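PDB 6VJ5: ESX-5 secretion-associated protein EspG5 from Mycobacterium marinum, which acts as a specific cytoplasmic chaperone for cognate PE/PPE proteins, preventing aggregation of their dimers, and is required for secretion of LipY and PE31/PPE18. Local coordinates for residues P166-E177 with E265-T274; Q214-V225 with V241-I252. All coordinates share one frame; numbering follows the deposited sequence.

In the fold
Following the chain from the N terminus, residues 166-177 come first and supply strand 172-175, the outermost strand at one end of the large antiparallel sheet. The chain then runs through helix 206-217 into the hairpin of strands 221-231 and 234-247, where interaction 2 closes a short loop. After strand 250-256 it reaches 265-274, which pairs with 166-177 in interaction 1 and closes a much longer loop. Interaction 2 is therefore nested inside interaction 1. The two meet at R251, whose carbonyl O probably accepts hydrogen bonds from the backbone N atoms of both A167 and A273. Strands 250-256 and 267-272 are sheet neighbours, so both contacts belong to one continuous sheet.

Interaction 1 of 2, residues P166-E177 with E265-T274; sequences PAAINAVNVPLE and EAWLAICPAT
The indole of W267 comes up against the backbone of N173-P175. The carbonyl O of N173 lies at the ring edge, near its plane, and the puckered ring of P175 crosses obliquely, with its CD 3.9 Å from W267 CZ3. With chi1 at -66°, W267 CG stands beside its backbone N, which lets the six-membered ring come back to the neighbouring strand. N173 and A269 share one face, where N173 OD1 lies 3.5 Å from A269 CB, a methyl small enough to sit close to the amide oxygen.

Strand 172-175 is the chain's outermost strand at this end of the large antiparallel sheet, paired with 267-272 through reciprocal backbone bonds of V172 with I270 and V174 with L268; L176 N adds a bond to A266 O at 3.0 Å. P175, lacking an N-H, falls at a non-hydrogen-bonded position just before a helix. On the face carrying V172, V174, L268 and I270, V172 lies alongside I270, while V174 CG2 packs 3.9 Å from I270 CD1. From the start of the helix, L176 CD1 meets L268 CB at 3.9 Å. I169 lays CG1 3.7 Å from P272 CD and also touches T208 and A211 of helix 206-217.

Interaction 2 of 2, residues Q214-V225 with V241-I252; sequences QALSDPAAEVAV and VLSLKDGSGGRI
Two adjacent strands of a beta hairpin, 221-231 and 234-247, run almost exactly antiparallel here, with the end of helix 206-217 packed against their far end. V223 with L244 and V225 with L242 form hydrogen-bonded pairs, and their aliphatic chains share one face; V223 also touches V154 and L158 of helix 147-159. E222, A224, S243 and K245 occupy the other face. There E222 and K245 meet at an angle in a salt bridge, although the 2.4 Å between E222 OE1 and K245 NZ is doubtfully short. The lysine bends at its last torsion (chi4 -64°), turning NZ to the carboxylate, while E222 OE2 accepts a bond from L94 N. L216 CD2 covers the lysine chain, 3.7 Å from K245 CE. A224, S243 and K245, with L216 and V241, lie against the chain of another protein, whose side chain bonds V241 O and whose backbone bonds K245 NZ weakly, consistent with a chaperone binding surface.

At the helix end, G247 comes so close to A215 (3.8 Å between their CA atoms) that only a glycine fits against the helix backbone. Water 1 links the segments, donating to D218 O and accepting from S248 N at 2.6 Å. A220 and A221 share D246 as backbone partner: A220 N donates to D246 O at 2.7 Å, and D246 N to A221 O. R251 grips the D246 carboxylate side-on: R251 NE lies 2.6 Å from D246 OD1, on its syn lone pair, and NH2 bonds OD2, which is also hydrogen-bonded to H162 ND1. With the E159 salt bridge to R251 NH1, this should fix the guanidinium's rotation. Beyond the type I turn from G247 to G250, strand 250-256 pairs back with 234-247, giving the consecutive antiparallel order typical of a beta meander.

Interaction 1 of 2, residues P166-E177 with E265-T274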
loop_
_atom_site.group_PDB
_atom_site.type_symbol
_atom_site.label_atom_id
_atom_site.label_comp_id
_atom_site.label_asym_id
_atom_site.label_seq_id
_atom_site.Cartn_x
_atom_site.Cartn_y
_atom_site.Cartn_z
ATOM N N PRO C 166 2.118 -25.846 -37.913
ATOM C CA PRO C 166 2.377 -24.562 -38.578
ATOM C C PRO C 166 1.346 -24.267 -39.657
ATOM O O PRO C 166 1.106 -25.077 -40.554
ATOM C CB PRO C 166 3.780 -24.746 -39.170
ATOM C CG PRO C 166 4.436 -25.758 -38.279
ATOM C CD PRO C 166 3.328 -26.686 -37.816
ATOM N N ALA C 167 0.729 -23.090 -39.568
ATOM C CA ALA C 167 -0.228 -22.683 -40.584
ATOM C C ALA C 167 0.436 -22.668 -41.955
ATOM O O ALA C 167 1.646 -22.457 -42.087
ATOM C CB ALA C 167 -0.804 -21.302 -40.265
ATOM N N ALA C 168 -0.372 -22.909 -42.986
ATOM C CA ALA C 168 0.110 -22.908 -44.365
ATOM C C ALA C 168 -0.018 -21.488 -44.903
ATOM O O ALA C 168 -0.981 -21.125 -45.584
ATOM C CB ALA C 168 -0.666 -23.913 -45.206
ATOM N N ILE C 169 0.977 -20.666 -44.575
ATOM C CA ILE C 169 0.996 -19.274 -44.992
ATOM C C ILE C 169 2.338 -18.969 -45.644
ATOM O O ILE C 169 3.313 -19.707 -45.497
ATOM C CB ILE C 169 0.737 -18.305 -43.820
ATOM C CG1 ILE C 169 1.993 -18.148 -42.970
ATOM C CG2 ILE C 169 -0.406 -18.806 -42.955
ATOM C CD1 ILE C 169 1.959 -16.911 -42.089
ATOM N N ASN C 170 2.385 -17.824 -46.325
ATOM C CA ASN C 170 3.589 -17.345 -46.992
ATOM C C ASN C 170 4.183 -16.216 -46.152
ATOM O O ASN C 170 3.586 -15.140 -46.028
ATOM C CB ASN C 170 3.266 -16.874 -48.409
ATOM C CG ASN C 170 2.429 -17.870 -49.175
ATOM O OD1 ASN C 170 1.211 -17.731 -49.261
ATOM N ND2 ASN C 170 3.077 -18.886 -49.737
ATOM N N ALA C 171 5.369 -16.458 -45.595
ATOM C CA ALA C 171 6.030 -15.465 -44.761
ATOM C C ALA C 171 6.110 -14.129 -45.485
ATOM O O ALA C 171 6.265 -14.075 -46.706
ATOM C CB ALA C 171 7.429 -15.952 -44.384
ATOM N N VAL C 172 5.983 -13.044 -44.724
ATOM C CA VAL C 172 6.008 -11.709 -45.306
ATOM C C VAL C 172 6.297 -10.713 -44.198
ATOM O O VAL C 172 6.020 -10.968 -43.022
ATOM C CB VAL C 172 4.677 -11.404 -46.042
ATOM C CG1 VAL C 172 3.485 -11.531 -45.101
ATOM C CG2 VAL C 172 4.712 -10.025 -46.691
ATOM N N ASN C 173 6.903 -9.592 -44.575
ATOM C CA ASN C 173 7.128 -8.455 -43.695
ATOM C C ASN C 173 6.242 -7.308 -44.155
ATOM O O ASN C 173 6.222 -6.979 -45.346
ATOM C CB ASN C 173 8.591 -8.016 -43.719
ATOM C CG ASN C 173 9.532 -9.090 -43.233
ATOM O OD1 ASN C 173 9.279 -9.752 -42.226
ATOM N ND2 ASN C 173 10.634 -9.272 -43.951
ATOM N N VAL C 174 5.519 -6.700 -43.220
ATOM C CA VAL C 174 4.632 -5.587 -43.549
ATOM C C VAL C 174 4.921 -4.404 -42.630
ATOM O O VAL C 174 5.385 -4.602 -41.497
ATOM C CB VAL C 174 3.160 -6.015 -43.446
ATOM C CG1 VAL C 174 2.850 -7.102 -44.462
ATOM C CG2 VAL C 174 2.846 -6.504 -42.037
ATOM N N PRO C 175 4.679 -3.169 -43.071
ATOM C CA PRO C 175 4.842 -2.022 -42.161
ATOM C C PRO C 175 3.904 -2.138 -40.969
ATOM O O PRO C 175 2.704 -2.376 -41.121
ATOM C CB PRO C 175 4.498 -0.811 -43.037
ATOM C CG PRO C 175 4.671 -1.286 -44.452
ATOM C CD PRO C 175 4.303 -2.750 -44.435
ATOM N N LEU C 176 4.461 -1.953 -39.772
ATOM C CA LEU C 176 3.689 -2.212 -38.562
ATOM C C LEU C 176 2.532 -1.231 -38.419
ATOM O O LEU C 176 1.386 -1.639 -38.198
ATOM C CB LEU C 176 4.590 -2.150 -37.335
ATOM C CG LEU C 176 3.881 -2.408 -36.006
ATOM C CD1 LEU C 176 3.268 -3.791 -35.984
ATOM C CD2 LEU C 176 4.858 -2.214 -34.860
ATOM N N GLU C 177 2.803 0.070 -38.534
ATOM C CA GLU C 177 1.735 1.037 -38.294
ATOM C C GLU C 177 0.622 0.886 -39.324
ATOM O O GLU C 177 -0.563 0.944 -38.978
ATOM C CB GLU C 177 2.286 2.464 -38.269
ATOM C CG GLU C 177 3.027 2.939 -39.504
ATOM C CD GLU C 177 3.617 4.334 -39.314
ATOM O OE1 GLU C 177 3.333 4.975 -38.276
ATOM O OE2 GLU C 177 4.369 4.791 -40.200
ATOM N N GLU C 265 7.591 2.968 -39.365
ATOM C CA GLU C 265 8.993 2.927 -38.970
ATOM C C GLU C 265 9.494 1.481 -38.886
ATOM O O GLU C 265 10.567 1.160 -39.410
ATOM C CB GLU C 265 9.195 3.655 -37.634
ATOM C CG GLU C 265 8.401 3.102 -36.452
ATOM C CD GLU C 265 9.292 2.512 -35.361
ATOM O OE1 GLU C 265 8.752 2.130 -34.302
ATOM O OE2 GLU C 265 10.525 2.417 -35.553
ATOM N N ALA C 266 8.703 0.612 -38.261
ATOM C CA ALA C 266 9.091 -0.760 -37.974
ATOM C C ALA C 266 8.364 -1.744 -38.885
ATOM O O ALA C 266 7.381 -1.408 -39.548
ATOM C CB ALA C 266 8.806 -1.099 -36.506
ATOM N N TRP C 267 8.853 -2.985 -38.885
ATOM C CA TRP C 267 8.330 -4.053 -39.731
ATOM C C TRP C 267 7.839 -5.208 -38.870
ATOM O O TRP C 267 8.535 -5.634 -37.942
ATOM C CB TRP C 267 9.406 -4.555 -40.706
ATOM C CG TRP C 267 9.813 -3.526 -41.708
ATOM C CD1 TRP C 267 10.737 -2.539 -41.538
ATOM C CD2 TRP C 267 9.299 -3.370 -43.035
ATOM N NE1 TRP C 267 10.830 -1.776 -42.676
ATOM C CE2 TRP C 267 9.957 -2.267 -43.611
ATOM C CE3 TRP C 267 8.346 -4.056 -43.793
ATOM C CZ2 TRP C 267 9.696 -1.834 -44.908
ATOM C CZ3 TRP C 267 8.085 -3.623 -45.081
ATOM C CH2 TRP C 267 8.758 -2.524 -45.625
ATOM N N LEU C 268 6.645 -5.711 -39.182
ATOM C CA LEU C 268 6.087 -6.888 -38.530
ATOM C C LEU C 268 6.266 -8.091 -39.447
ATOM O O LEU C 268 5.890 -8.043 -40.623
ATOM C CB LEU C 268 4.606 -6.691 -38.199
ATOM C CG LEU C 268 3.959 -7.802 -37.366
ATOM C CD1 LEU C 268 4.459 -7.778 -35.922
ATOM C CD2 LEU C 268 2.437 -7.712 -37.411
ATOM N N ALA C 269 6.854 -9.153 -38.911
ATOM C CA ALA C 269 7.022 -10.402 -39.634
ATOM C C ALA C 269 5.818 -11.295 -39.373
ATOM O O ALA C 269 5.439 -11.513 -38.219
ATOM C CB ALA C 269 8.306 -11.109 -39.199
ATOM N N ILE C 270 5.206 -11.781 -40.446
ATOM C CA ILE C 270 4.090 -12.717 -40.376
ATOM C C ILE C 270 4.590 -14.031 -40.955
ATOM O O ILE C 270 4.937 -14.098 -42.139
ATOM C CB ILE C 270 2.858 -12.203 -41.133
ATOM C CG1 ILE C 270 2.484 -10.810 -40.627
ATOM C CG2 ILE C 270 1.692 -13.168 -40.949
ATOM C CD1 ILE C 270 1.449 -10.110 -41.479
ATOM N N CYS C 271 4.640 -15.065 -40.123
ATOM C CA CYS C 271 5.345 -16.294 -40.445
ATOM C C CYS C 271 4.538 -17.498 -39.996
ATOM O O CYS C 271 3.712 -17.392 -39.082
ATOM C CB CYS C 271 6.722 -16.327 -39.760
ATOM S SG CYS C 271 7.870 -15.049 -40.325
ATOM N N PRO C 272 4.734 -18.649 -40.638
ATOM C CA PRO C 272 4.205 -19.895 -40.075
ATOM C C PRO C 272 5.054 -20.318 -38.890
ATOM O O PRO C 272 6.283 -20.220 -38.920
ATOM C CB PRO C 272 4.311 -20.888 -41.237
ATOM C CG PRO C 272 5.474 -20.386 -42.040
ATOM C CD PRO C 272 5.475 -18.872 -41.896
ATOM N N ALA C 273 4.390 -20.782 -37.836
ATOM C CA ALA C 273 5.079 -21.085 -36.588
ATOM C C ALA C 273 5.911 -22.357 -36.674
ATOM O O ALA C 273 5.707 -23.291 -35.890
ATOM C CB ALA C 273 4.064 -21.203 -35.447
ATOM N N THR C 274 6.862 -22.402 -37.605
ATOM C CA THR C 274 7.763 -23.540 -37.675
ATOM C C THR C 274 8.713 -23.523 -36.480
ATOM O O THR C 274 9.077 -22.452 -35.985
ATOM C CB THR C 274 8.584 -23.520 -38.962
ATOM O OG1 THR C 274 9.438 -22.366 -38.972
ATOM C CG2 THR C 274 7.676 -23.493 -40.179
#

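Interaction 2 of 2, residues Q214-V225 with V241-I252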
loop_
_atom_site.group_PDB
_atom_site.type_symbol
_atom_site.label_atom_id
_atom_site.label_comp_id
_atom_site.label_asym_id
_atom_site.label_seq_id
_atom_site.Cartn_x
_atom_site.Cartn_y
_atom_site.Cartn_z
ATOM N N GLN C 214 -8.528 -16.270 -39.001
ATOM C CA GLN C 214 -8.976 -17.322 -38.097
ATOM C C GLN C 214 -8.268 -17.234 -36.751
ATOM O O GLN C 214 -8.901 -17.377 -35.699
ATOM C CB GLN C 214 -8.743 -18.685 -38.746
ATOM C CG GLN C 214 -9.750 -19.011 -39.838
ATOM C CD GLN C 214 -9.188 -19.915 -40.920
ATOM O OE1 GLN C 214 -8.146 -20.546 -40.748
ATOM N NE2 GLN C 214 -9.880 -19.974 -42.051
ATOM N N ALA C 215 -6.957 -16.990 -36.764
ATOM C CA ALA C 215 -6.206 -16.912 -35.516
ATOM C C ALA C 215 -6.608 -15.688 -34.703
ATOM O O ALA C 215 -6.687 -15.756 -33.472
ATOM C CB ALA C 215 -4.706 -16.897 -35.813
ATOM N N LEU C 216 -6.858 -14.560 -35.369
ATOM C CA LEU C 216 -7.242 -13.348 -34.657
ATOM C C LEU C 216 -8.699 -13.380 -34.214
ATOM O O LEU C 216 -9.048 -12.775 -33.194
ATOM C CB LEU C 216 -7.017 -12.119 -35.541
ATOM C CG LEU C 216 -5.614 -11.872 -36.096
ATOM C CD1 LEU C 216 -5.608 -10.622 -36.971
ATOM C CD2 LEU C 216 -4.615 -11.750 -34.956
ATOM N N SER C 217 -9.556 -14.063 -34.970
ATOM C CA SER C 217 -10.995 -14.039 -34.745
ATOM C C SER C 217 -11.444 -15.066 -33.715
ATOM O O SER C 217 -12.369 -14.799 -32.940
ATOM C CB SER C 217 -11.719 -14.277 -36.073
ATOM O OG SER C 217 -13.122 -14.292 -35.911
ATOM N N ASP C 218 -10.804 -16.232 -33.687
ATOM C CA ASP C 218 -11.243 -17.316 -32.824
ATOM C C ASP C 218 -10.070 -18.232 -32.500
ATOM O O ASP C 218 -10.044 -19.390 -32.942
ATOM C CB ASP C 218 -12.374 -18.104 -33.491
ATOM C CG ASP C 218 -12.874 -19.244 -32.630
ATOM O OD1 ASP C 218 -13.166 -19.010 -31.438
ATOM O OD2 ASP C 218 -12.972 -20.376 -33.146
ATOM N N PRO C 219 -9.091 -17.752 -31.741
ATOM C CA PRO C 219 -7.908 -18.571 -31.458
ATOM C C PRO C 219 -8.223 -19.654 -30.444
ATOM O O PRO C 219 -9.083 -19.499 -29.572
ATOM C CB PRO C 219 -6.898 -17.560 -30.904
ATOM C CG PRO C 219 -7.771 -16.504 -30.260
ATOM C CD PRO C 219 -9.039 -16.430 -31.092
ATOM N N ALA C 220 -7.517 -20.774 -30.575
ATOM C CA ALA C 220 -7.627 -21.860 -29.611
ATOM C C ALA C 220 -6.627 -21.724 -28.473
ATOM O O ALA C 220 -6.871 -22.251 -27.382
ATOM C CB ALA C 220 -7.422 -23.212 -30.302
ATOM N N ALA C 221 -5.518 -21.025 -28.708
ATOM C CA ALA C 221 -4.482 -20.785 -27.716
ATOM C C ALA C 221 -3.538 -19.735 -28.278
ATOM O O ALA C 221 -3.292 -19.707 -29.488
ATOM C CB ALA C 221 -3.716 -22.071 -27.387
ATOM N N GLU C 222 -3.034 -18.864 -27.409
ATOM C CA GLU C 222 -2.061 -17.866 -27.819
ATOM C C GLU C 222 -0.905 -17.822 -26.829
ATOM O O GLU C 222 -1.032 -18.231 -25.673
ATOM C CB GLU C 222 -2.655 -16.450 -27.914
ATOM C CG GLU C 222 -4.090 -16.350 -28.375
ATOM C CD GLU C 222 -4.494 -14.909 -28.667
ATOM O OE1 GLU C 222 -3.835 -14.263 -29.510
ATOM O OE2 GLU C 222 -5.459 -14.417 -28.044
ATOM N N VAL C 223 0.222 -17.290 -27.292
ATOM C CA VAL C 223 1.373 -17.014 -26.440
ATOM C C VAL C 223 1.965 -15.672 -26.838
ATOM O O VAL C 223 2.083 -15.358 -28.027
ATOM C CB VAL C 223 2.441 -18.121 -26.544
ATOM C CG1 VAL C 223 3.609 -17.833 -25.617
ATOM C CG2 VAL C 223 1.822 -19.463 -26.222
ATOM N N ALA C 224 2.318 -14.872 -25.837
ATOM C CA ALA C 224 3.073 -13.640 -26.027
ATOM C C ALA C 224 4.398 -13.792 -25.297
ATOM O O ALA C 224 4.423 -14.223 -24.142
ATOM C CB ALA C 224 2.298 -12.429 -25.508
ATOM N N VAL C 225 5.495 -13.460 -25.970
ATOM C CA VAL C 225 6.834 -13.650 -25.424
ATOM C C VAL C 225 7.617 -12.359 -25.607
ATOM O O VAL C 225 7.682 -11.819 -26.715
ATOM C CB VAL C 225 7.568 -14.824 -26.099
ATOM C CG1 VAL C 225 8.913 -15.062 -25.429
ATOM C CG2 VAL C 225 6.709 -16.079 -26.063
ATOM N N VAL C 241 7.895 -8.040 -29.688
ATOM C CA VAL C 241 7.204 -9.111 -28.984
ATOM C C VAL C 241 6.915 -10.225 -29.979
ATOM O O VAL C 241 6.566 -9.961 -31.134
ATOM C CB VAL C 241 5.895 -8.621 -28.332
ATOM C CG1 VAL C 241 5.230 -9.753 -27.544
ATOM C CG2 VAL C 241 6.158 -7.423 -27.432
ATOM N N LEU C 242 7.059 -11.468 -29.529
ATOM C CA LEU C 242 6.685 -12.636 -30.313
ATOM C C LEU C 242 5.297 -13.084 -29.884
ATOM O O LEU C 242 5.095 -13.450 -28.722
ATOM C CB LEU C 242 7.678 -13.785 -30.138
ATOM C CG LEU C 242 7.240 -15.118 -30.757
ATOM C CD1 LEU C 242 7.118 -15.004 -32.270
ATOM C CD2 LEU C 242 8.211 -16.235 -30.375
ATOM N N SER C 243 4.354 -13.083 -30.820
ATOM C CA SER C 243 3.006 -13.579 -30.579
ATOM C C SER C 243 2.773 -14.829 -31.421
ATOM O O SER C 243 2.905 -14.788 -32.649
ATOM C CB SER C 243 1.963 -12.510 -30.907
ATOM O OG SER C 243 0.657 -13.033 -30.765
ATOM N N LEU C 244 2.423 -15.928 -30.759
ATOM C CA LEU C 244 1.974 -17.143 -31.418
ATOM C C LEU C 244 0.474 -17.291 -31.207
ATOM O O LEU C 244 -0.028 -17.053 -30.103
ATOM C CB LEU C 244 2.684 -18.376 -30.867
ATOM C CG LEU C 244 4.209 -18.334 -30.811
ATOM C CD1 LEU C 244 4.718 -19.710 -30.393
ATOM C CD2 LEU C 244 4.802 -17.924 -32.132
ATOM N N LYS C 245 -0.236 -17.694 -32.263
ATOM C CA LYS C 245 -1.682 -17.859 -32.202
ATOM C C LYS C 245 -2.103 -19.115 -32.948
ATOM O O LYS C 245 -1.578 -19.412 -34.024
ATOM C CB LYS C 245 -2.406 -16.652 -32.809
ATOM C CG LYS C 245 -2.076 -15.323 -32.153
ATOM C CD LYS C 245 -2.736 -14.171 -32.898
ATOM C CE LYS C 245 -2.327 -12.826 -32.323
ATOM N NZ LYS C 245 -2.787 -12.659 -30.916
ATOM N N ASP C 246 -3.081 -19.827 -32.380
ATOM C CA ASP C 246 -3.577 -21.092 -32.921
ATOM C C ASP C 246 -4.975 -20.902 -33.501
ATOM O O ASP C 246 -5.963 -20.864 -32.761
ATOM C CB ASP C 246 -3.614 -22.171 -31.840
ATOM C CG ASP C 246 -2.255 -22.702 -31.500
ATOM O OD1 ASP C 246 -1.269 -22.157 -32.030
ATOM O OD2 ASP C 246 -2.173 -23.669 -30.712
ATOM N N GLY C 247 -5.064 -20.825 -34.830
ATOM C CA GLY C 247 -6.329 -20.744 -35.522
ATOM C C GLY C 247 -6.661 -22.024 -36.278
ATOM O O GLY C 247 -5.858 -22.951 -36.377
ATOM N N SER C 248 -7.890 -22.057 -36.806
ATOM C CA SER C 248 -8.332 -23.198 -37.603
ATOM C C SER C 248 -7.287 -23.585 -38.638
ATOM O O SER C 248 -7.042 -24.774 -38.875
ATOM C CB SER C 248 -9.648 -22.871 -38.310
ATOM O OG SER C 248 -10.664 -22.545 -37.387
ATOM N N GLY C 249 -6.673 -22.590 -39.277
ATOM C CA GLY C 249 -5.694 -22.814 -40.311
ATOM C C GLY C 249 -4.285 -23.054 -39.836
ATOM O O GLY C 249 -3.361 -23.026 -40.649
ATOM N N GLY C 250 -4.087 -23.283 -38.545
ATOM C CA GLY C 250 -2.774 -23.584 -38.008
ATOM C C GLY C 250 -2.246 -22.465 -37.126
ATOM O O GLY C 250 -2.903 -21.452 -36.881
ATOM N N ARG C 251 -1.015 -22.687 -36.663
ATOM C CA ARG C 251 -0.362 -21.799 -35.713
ATOM C C ARG C 251 0.499 -20.779 -36.443
ATOM O O ARG C 251 1.351 -21.144 -37.261
ATOM C CB ARG C 251 0.497 -22.606 -34.742
ATOM C CG ARG C 251 1.215 -21.768 -33.696
ATOM C CD ARG C 251 1.915 -22.665 -32.695
ATOM N NE ARG C 251 0.959 -23.440 -31.911
ATOM C CZ ARG C 251 1.236 -24.604 -31.336
ATOM N NH1 ARG C 251 2.448 -25.135 -31.467
ATOM N NH2 ARG C 251 0.302 -25.237 -30.633
ATOM N N ILE C 252 0.285 -19.505 -36.125
ATOM C CA ILE C 252 0.975 -18.393 -36.767
ATOM C C ILE C 252 1.868 -17.703 -35.747
ATOM O O ILE C 252 1.574 -17.672 -34.546
ATOM C CB ILE C 252 -0.031 -17.390 -37.373
ATOM C CG1 ILE C 252 -1.031 -18.123 -38.269
ATOM C CG2 ILE C 252 0.696 -16.301 -38.141
ATOM C CD1 ILE C 252 -2.081 -17.222 -38.896
HETATM O O HOH W 1 -9.657 -20.455 -35.890
HETATM O O HOH W 2 -0.363 -13.416 -28.543
#